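Local atomic coordinates of antitoxin RnlB (Escherichia coli, PDB entry 6Y2P), a protein that acts as the labile antitoxin of a type II toxin-antitoxin system, inhibiting the endonuclease activity of its cognate toxin RnlA but not that of LsoA. Residues 3-8 / 95-100. Sequence-based numbering, arbitrary orientation.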
ATOM      1  N   GLU C   3      10.708  -3.787  34.226  1.00 80.38           N
ATOM      2  CA  GLU C   3      11.396  -3.161  35.349  1.00 84.39           C
ATOM      3  C   GLU C   3      10.409  -2.258  36.068  1.00 96.76           C
ATOM      4  O   GLU C   3       9.767  -1.410  35.437  1.00101.14           O
ATOM      5  CB  GLU C   3      12.597  -2.327  34.906  1.00 82.06           C
ATOM      6  CG  GLU C   3      13.167  -1.435  36.018  1.00 90.42           C
ATOM      7  CD  GLU C   3      14.647  -1.132  35.817  1.00 98.87           C
ATOM      8  OE1 GLU C   3      15.161  -1.460  34.725  1.00 98.58           O
ATOM      9  OE2 GLU C   3      15.298  -0.590  36.746  1.00102.92           O
ATOM     10  N   ILE C   4      10.253  -2.467  37.370  1.00 95.92           N
ATOM     11  CA  ILE C   4       9.473  -1.536  38.174  1.00 98.69           C
ATOM     12  C   ILE C   4      10.317  -0.310  38.493  1.00100.80           C
ATOM     13  O   ILE C   4      11.331  -0.400  39.194  1.00101.63           O
ATOM     14  CB  ILE C   4       8.931  -2.222  39.436  1.00 99.45           C
ATOM     15  CG1 ILE C   4       7.849  -3.194  38.986  1.00102.63           C
ATOM     16  CG2 ILE C   4       8.296  -1.204  40.365  1.00104.27           C
ATOM     17  CD1 ILE C   4       8.135  -4.628  39.251  1.00101.98           C
ATOM     18  N   THR C   5       9.902   0.844  37.964  1.00102.72           N
ATOM     19  CA  THR C   5      10.636   2.096  38.135  1.00105.54           C
ATOM     20  C   THR C   5      10.133   2.908  39.319  1.00113.41           C
ATOM     21  O   THR C   5      10.922   3.632  39.935  1.00122.42           O
ATOM     22  CB  THR C   5      10.543   2.939  36.860  1.00103.97           C
ATOM     23  OG1 THR C   5       9.170   3.124  36.504  1.00104.69           O
ATOM     24  CG2 THR C   5      11.277   2.257  35.711  1.00 89.71           C
ATOM     25  N   GLY C   6       8.855   2.779  39.677  1.00111.83           N
ATOM     26  CA  GLY C   6       8.322   3.528  40.804  1.00116.19           C
ATOM     27  C   GLY C   6       7.261   2.745  41.542  1.00112.62           C
ATOM     28  O   GLY C   6       6.519   1.949  40.957  1.00101.44           O
ATOM     29  N   ILE C   7       7.208   2.978  42.850  1.00119.58           N
ATOM     30  CA  ILE C   7       6.349   2.271  43.790  1.00117.57           C
ATOM     31  C   ILE C   7       5.738   3.313  44.710  1.00126.70           C
ATOM     32  O   ILE C   7       6.462   4.146  45.268  1.00136.20           O
ATOM     33  CB  ILE C   7       7.147   1.217  44.595  1.00119.14           C
ATOM     34  CG1 ILE C   7       7.056  -0.145  43.920  1.00114.66           C
ATOM     35  CG2 ILE C   7       6.660   1.104  46.016  1.00122.10           C
ATOM     36  N   ASN C   8       4.418   3.290  44.870  1.00122.87           N
ATOM     37  CA  ASN C   8       3.752   4.193  45.817  1.00134.12           C
ATOM     38  C   ASN C   8       2.748   3.399  46.643  1.00137.10           C
ATOM     39  O   ASN C   8       1.623   3.165  46.196  1.00140.61           O
ATOM     40  CB  ASN C   8       3.068   5.363  45.106  1.00132.53           C
ATOM     41  CG  ASN C   8       3.935   6.615  45.061  1.00132.88           C
ATOM     42  OD1 ASN C   8       3.486   7.717  45.409  1.00134.41           O
ATOM     43  ND2 ASN C   8       5.186   6.452  44.628  1.00127.42           N
ATOM     44  N   THR C  95      12.780   8.234  31.659  1.00 90.62           N
ATOM     45  CA  THR C  95      13.867   8.685  30.796  1.00 93.04           C
ATOM     46  C   THR C  95      15.222   8.360  31.412  1.00 96.12           C
ATOM     47  O   THR C  95      16.135   7.885  30.720  1.00 97.87           O
ATOM     48  CB  THR C  95      13.744  10.186  30.549  1.00 93.99           C
ATOM     49  OG1 THR C  95      12.545  10.432  29.813  1.00 98.79           O
ATOM     50  CG2 THR C  95      14.925  10.710  29.756  1.00 88.00           C
ATOM     51  N   PHE C  96      15.369   8.602  32.717  1.00 97.97           N
ATOM     52  CA  PHE C  96      16.622   8.273  33.395  1.00103.75           C
ATOM     53  C   PHE C  96      16.902   6.778  33.345  1.00102.99           C
ATOM     54  O   PHE C  96      18.035   6.362  33.058  1.00104.38           O
ATOM     55  CB  PHE C  96      16.567   8.753  34.841  1.00102.66           C
ATOM     56  CG  PHE C  96      17.859   8.630  35.587  1.00106.79           C
ATOM     57  CD1 PHE C  96      18.998   9.273  35.143  1.00112.91           C
ATOM     58  CD2 PHE C  96      17.920   7.924  36.776  1.00108.94           C
ATOM     59  CE1 PHE C  96      20.184   9.192  35.852  1.00117.33           C
ATOM     60  CE2 PHE C  96      19.096   7.835  37.493  1.00112.29           C
ATOM     61  CZ  PHE C  96      20.233   8.467  37.032  1.00117.62           C
ATOM     62  N   THR C  97      15.870   5.956  33.593  1.00 93.41           N
ATOM     63  CA  THR C  97      16.072   4.510  33.604  1.00 90.49           C
ATOM     64  C   THR C  97      16.557   4.023  32.246  1.00 85.18           C
ATOM     65  O   THR C  97      17.488   3.211  32.164  1.00 86.46           O
ATOM     66  CB  THR C  97      14.779   3.804  34.041  1.00 83.48           C
ATOM     67  OG1 THR C  97      14.481   4.132  35.409  1.00 81.69           O
ATOM     68  CG2 THR C  97      14.903   2.287  33.909  1.00 76.73           C
ATOM     69  N   LEU C  98      15.999   4.579  31.168  1.00 87.97           N
ATOM     70  CA  LEU C  98      16.465   4.231  29.830  1.00 79.68           C
ATOM     71  C   LEU C  98      17.900   4.684  29.636  1.00 90.48           C
ATOM     72  O   LEU C  98      18.738   3.925  29.138  1.00 93.58           O
ATOM     73  CB  LEU C  98      15.587   4.900  28.772  1.00 70.58           C
ATOM     74  CG  LEU C  98      14.231   4.311  28.443  1.00 65.70           C
ATOM     75  CD1 LEU C  98      13.466   5.263  27.583  1.00 67.92           C
ATOM     76  CD2 LEU C  98      14.455   3.022  27.723  1.00 66.36           C
ATOM     77  N   ARG C  99      18.235   5.872  30.131  1.00 94.99           N
ATOM     78  CA  ARG C  99      19.572   6.359  29.849  1.00 96.52           C
ATOM     79  C   ARG C  99      20.628   5.574  30.606  1.00 98.10           C
ATOM     80  O   ARG C  99      21.764   5.489  30.133  1.00105.78           O
ATOM     81  CB  ARG C  99      19.661   7.849  30.182  1.00102.58           C
ATOM     82  CG  ARG C  99      19.527   8.723  28.936  1.00109.27           C
ATOM     83  CD  ARG C  99      20.037  10.130  29.146  1.00119.97           C
ATOM     84  NE  ARG C  99      18.954  11.038  29.516  1.00125.92           N
ATOM     85  CZ  ARG C  99      18.535  12.046  28.758  1.00129.22           C
ATOM     86  NH1 ARG C  99      19.109  12.270  27.580  1.00136.72           N
ATOM     87  NH2 ARG C  99      17.546  12.829  29.174  1.00123.96           N
ATOM     88  N   ASN C 100      20.255   4.907  31.695  1.00 95.29           N
ATOM     89  CA  ASN C 100      21.174   4.063  32.449  1.00 95.99           C
ATOM     90  C   ASN C 100      21.227   2.627  31.940  1.00 95.18           C
ATOM     91  O   ASN C 100      21.960   1.815  32.507  1.00100.73           O
ATOM     92  CB  ASN C 100      20.798   4.039  33.925  1.00103.88           C
ATOM     93  CG  ASN C 100      20.876   5.395  34.564  1.00123.17           C
ATOM     94  OD1 ASN C 100      21.479   6.303  34.010  1.00132.58           O
ATOM     95  ND2 ASN C 100      20.239   5.555  35.725  1.00127.13           N
TER
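The last turn of helix 88-99 comes up to strand 2-7, one of the two edge strands of the chain's sheet, at one place, where T5 and T97 bring their CA atoms to 7.5 Å, the closest CA pair here. The strand zigzags, so E3 and T5 both project toward the helix while I4 between them does not; on the helix, T97 alone answers them. The helix's last turn is kept in form by R99 N to T95 O and N100 N to F96 O, both 3.0 Å. T5 (phi/psi -94/-29°) and G6 form a classic beta bulge opposite V16 of the neighbouring strand 13-19, to which both are hydrogen-bonded through the backbone.

T97 faces both strand side chains. With OG1 at chi1 -66°, CG2 is left anti to the backbone N, and this methyl lies over a face of the E3 carboxylate, 3.8 Å from E3 OE1 and 3.9 Å from E3 CD. E3 reaches that far because its chain is extended, with CG likewise anti to its own N. T97 OG1 touches T5 only, with the methyl T5 CG2 at 3.7 Å; T5 CG2 is also 4.0 Å from T97 CG2. M18 of strand 13-19 touches both threonines.

No hydrogen bond crosses between the segments, and the polar ends look to other partners. E3 OE1 bonds to Y104 OH on helix 102-106, T97 OG1 to K93 O one turn back in its own helix, and T5 OG1 weakly to V16 O. The join of sheet edge to helix end is therefore van der Waals contact, small at 102 Å² in all: methyl against hydroxyl oxygen, methyl against carboxylate and, more loosely, methyl against methyl. The polar groups that meet here are thus positioned by partners outside the contact itself.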